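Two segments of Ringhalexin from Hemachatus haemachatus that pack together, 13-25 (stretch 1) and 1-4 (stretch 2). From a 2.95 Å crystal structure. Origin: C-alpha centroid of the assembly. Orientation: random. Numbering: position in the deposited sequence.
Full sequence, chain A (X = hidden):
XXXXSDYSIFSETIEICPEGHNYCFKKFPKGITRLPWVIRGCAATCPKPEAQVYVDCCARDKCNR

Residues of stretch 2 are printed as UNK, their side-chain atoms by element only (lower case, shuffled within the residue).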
# COMPACT_ATOMS: atom_id res chain seq x y z
N THR A 13 6.27 19.23 -5.52
CA THR A 13 7.72 19.36 -5.51
C THR A 13 8.33 18.14 -6.19
O THR A 13 8.15 17.01 -5.75
CB THR A 13 8.27 19.49 -4.08
OG1 THR A 13 7.65 20.60 -3.42
CG2 THR A 13 9.78 19.68 -4.11
N ILE A 14 9.07 18.38 -7.27
CA ILE A 14 9.56 17.29 -8.10
C ILE A 14 11.07 17.14 -7.97
O ILE A 14 11.82 18.12 -7.99
CB ILE A 14 9.21 17.53 -9.58
CG1 ILE A 14 7.75 17.96 -9.72
CG2 ILE A 14 9.55 16.31 -10.42
CD1 ILE A 14 7.57 19.37 -10.28
N GLU A 15 11.52 15.89 -7.90
CA GLU A 15 12.94 15.58 -7.93
C GLU A 15 13.27 14.52 -8.97
O GLU A 15 12.39 13.81 -9.46
CB GLU A 15 13.40 15.10 -6.56
CG GLU A 15 12.74 13.82 -6.07
CD GLU A 15 13.36 13.33 -4.78
OE1 GLU A 15 14.57 13.05 -4.76
OE2 GLU A 15 12.64 13.27 -3.76
N ILE A 16 14.53 14.49 -9.38
CA ILE A 16 15.02 13.47 -10.30
C ILE A 16 15.80 12.39 -9.53
O ILE A 16 16.68 12.68 -8.72
CB ILE A 16 15.87 14.11 -11.43
CG1 ILE A 16 16.33 13.04 -12.42
CG2 ILE A 16 16.98 15.00 -10.90
CD1 ILE A 16 16.86 13.62 -13.69
N CYS A 17 15.43 11.13 -9.75
CA CYS A 17 16.01 10.03 -9.00
C CYS A 17 17.42 9.69 -9.40
O CYS A 17 17.77 9.76 -10.57
CB CYS A 17 15.14 8.79 -9.16
SG CYS A 17 13.54 8.93 -8.41
N PRO A 18 18.25 9.31 -8.42
CA PRO A 18 19.60 8.80 -8.69
C PRO A 18 19.59 7.66 -9.70
O PRO A 18 18.53 7.05 -9.90
CB PRO A 18 20.06 8.28 -7.33
CG PRO A 18 19.28 9.03 -6.32
CD PRO A 18 18.01 9.52 -6.98
N GLU A 19 20.74 7.36 -10.29
CA GLU A 19 20.86 6.20 -11.18
C GLU A 19 20.47 4.93 -10.45
O GLU A 19 20.86 4.72 -9.30
CB GLU A 19 22.28 6.06 -11.73
CG GLU A 19 22.68 7.15 -12.71
CD GLU A 19 24.08 6.96 -13.25
OE1 GLU A 19 24.23 6.40 -14.35
OE2 GLU A 19 25.04 7.39 -12.57
N GLY A 20 19.68 4.10 -11.13
CA GLY A 20 19.28 2.81 -10.60
C GLY A 20 18.06 2.87 -9.72
O GLY A 20 17.42 1.85 -9.46
N HIS A 21 17.74 4.07 -9.25
CA HIS A 21 16.54 4.27 -8.45
C HIS A 21 15.38 4.57 -9.40
O HIS A 21 15.34 5.65 -10.00
CB HIS A 21 16.75 5.42 -7.48
CG HIS A 21 17.79 5.13 -6.44
ND1 HIS A 21 19.12 4.99 -6.74
CD2 HIS A 21 17.68 5.00 -5.10
CE1 HIS A 21 19.79 4.75 -5.63
NE2 HIS A 21 18.95 4.76 -4.62
N ASN A 22 14.46 3.62 -9.55
CA ASN A 22 13.38 3.77 -10.52
C ASN A 22 12.02 3.64 -9.85
O ASN A 22 10.98 3.62 -10.50
CB ASN A 22 13.51 2.74 -11.66
CG ASN A 22 14.74 2.96 -12.52
OD1 ASN A 22 14.80 3.91 -13.31
ND2 ASN A 22 15.72 2.08 -12.38
N TYR A 23 12.04 3.61 -8.52
CA TYR A 23 10.82 3.57 -7.73
C TYR A 23 10.59 4.90 -7.04
O TYR A 23 11.54 5.57 -6.64
CB TYR A 23 10.89 2.47 -6.68
CG TYR A 23 10.89 1.07 -7.25
CD1 TYR A 23 9.72 0.47 -7.70
CD2 TYR A 23 12.07 0.34 -7.32
CE1 TYR A 23 9.73 -0.81 -8.21
CE2 TYR A 23 12.10 -0.93 -7.83
CZ TYR A 23 10.93 -1.51 -8.27
OH TYR A 23 10.96 -2.79 -8.78
N CYS A 24 9.33 5.30 -6.94
CA CYS A 24 8.94 6.42 -6.10
C CYS A 24 8.19 5.82 -4.93
O CYS A 24 7.44 4.87 -5.11
CB CYS A 24 8.03 7.39 -6.84
SG CYS A 24 8.67 8.21 -8.30
N PHE A 25 8.39 6.34 -3.73
CA PHE A 25 7.64 5.81 -2.60
C PHE A 25 6.88 6.93 -1.90
O PHE A 25 7.20 8.10 -2.07
CB PHE A 25 8.54 5.08 -1.62
CG PHE A 25 9.43 5.98 -0.84
CD1 PHE A 25 8.99 6.55 0.34
CD2 PHE A 25 10.70 6.25 -1.28
CE1 PHE A 25 9.81 7.39 1.06
CE2 PHE A 25 11.52 7.09 -0.56
CZ PHE A 25 11.07 7.65 0.60
N UNK A 1 14.17 8.56 -13.45
CA UNK A 1 12.84 8.52 -12.85
C UNK A 1 12.63 9.78 -12.05
O UNK A 1 13.55 10.33 -11.45
n UNK A 1 10.38 6.16 -13.52
c UNK A 1 10.19 7.07 -12.39
c UNK A 1 11.30 7.07 -11.34
n UNK A 1 10.50 4.15 -14.60
n UNK A 1 10.04 4.21 -12.35
c UNK A 1 10.31 4.84 -13.48
c UNK A 1 12.69 7.28 -11.97
N UNK A 2 11.40 10.27 -12.12
CA UNK A 2 10.98 11.45 -11.40
C UNK A 2 9.94 11.12 -10.37
O UNK A 2 8.97 10.41 -10.66
c UNK A 2 11.23 13.18 -13.42
c UNK A 2 10.38 14.25 -14.03
c UNK A 2 12.51 13.74 -12.86
c UNK A 2 10.40 12.50 -12.35
N UNK A 3 10.19 11.57 -9.15
CA UNK A 3 9.30 11.35 -8.03
C UNK A 3 8.88 12.67 -7.45
O UNK A 3 9.47 13.71 -7.75
c UNK A 3 9.98 10.50 -6.96
s UNK A 3 10.41 8.88 -7.54
N UNK A 4 7.85 12.62 -6.62
CA UNK A 4 7.37 13.80 -5.93
C UNK A 4 8.06 13.87 -4.59
O UNK A 4 8.35 12.84 -3.97
c UNK A 4 5.86 13.74 -5.75
c UNK A 4 5.05 13.78 -7.03
c UNK A 4 3.58 13.63 -6.69
c UNK A 4 5.31 15.10 -7.73

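Position 1 carries seven side-chain atoms: three carbons in a row, then a nitrogen, then a carbon bearing two further nitrogens. Its CA-to-CB bond points toward stretch 1, and its CB lies 3.7 Å from the backbone O of H21. A three-carbon chain ending in a planar group of one carbon and three nitrogens is a guanidinium, so the residue is arginine, R1. The long aliphatic part passes close to a sulfur, with CG of R1 4.2 Å from SG of C24, before the guanidinium reaches N22, whose CB sits over one face of the group at 3.8 Å from NH2 of R1. The flexible chain suits this place because its methylenes can pack beside sulfur while its charged end stays near the exposed N22. The modelled approach of NH2 to the N22 carbonyl is too short to be interpreted as a bond. The backbone also takes part: N of C17 donates to O of R1 at 2.7 Å, with a nearly straight geometry.

Position 2 has four side-chain carbons and no other element, forked at the second. One terminal carbon comes 3.7 Å from CB of I16 and the other 4.2 Å from CG2 of I14. That pattern is leucine, L2, as the branch falls one atom beyond CB. It forms a non-hydrogen-bonded antiparallel pair with I16, the two side chains lying on the same face of the sheet. Leucine suits the place because a branch one atom beyond CB lets its two methyls, CD2 and CD1, reach both I16 and I14 on that shared face. In the backbone, CA of L2 makes a CA-H...O contact with O of E15 at 3.4 Å.

Position 3 has one carbon followed by one sulfur, and that sulfur lies 2.0 Å from SG of C24. Such a separation is a covalent bond, so the residue is cysteine, C3, and the link is a disulfide with a chi3 of -92°, close to the ideal right angle. A short side chain fits here, where the strands are near enough for two CB atoms to be joined through sulfur. SG of C17 also packs 3.2 Å from SG of C3. The backbone of C3 pairs with E15 through two hydrogen bonds: N of E15 to O of C3 at 3.0 Å, and N of C3 to O of E15 at 3.2 Å.

Position 4 again shows four carbons forked at the second, and a terminal carbon lies 4.3 Å from CG1 of I14. This makes it leucine, L4, the terminal carbon being CD2. It pairs with I14 on the face that also holds L2 and I16. An apolar side chain suits this buried site, and CA of L4 approaches O of T13 at 3.3 Å in a further CA-H...O contact.

The contact therefore works on two sides of one short strand. Antiparallel pairing with residues 14 to 16 sets the register and gathers the leucines and isoleucines on one face, while C3, on the other face, is covalently fastened to the strand that begins at Y23.

Stretch 2 1-4: RLCL
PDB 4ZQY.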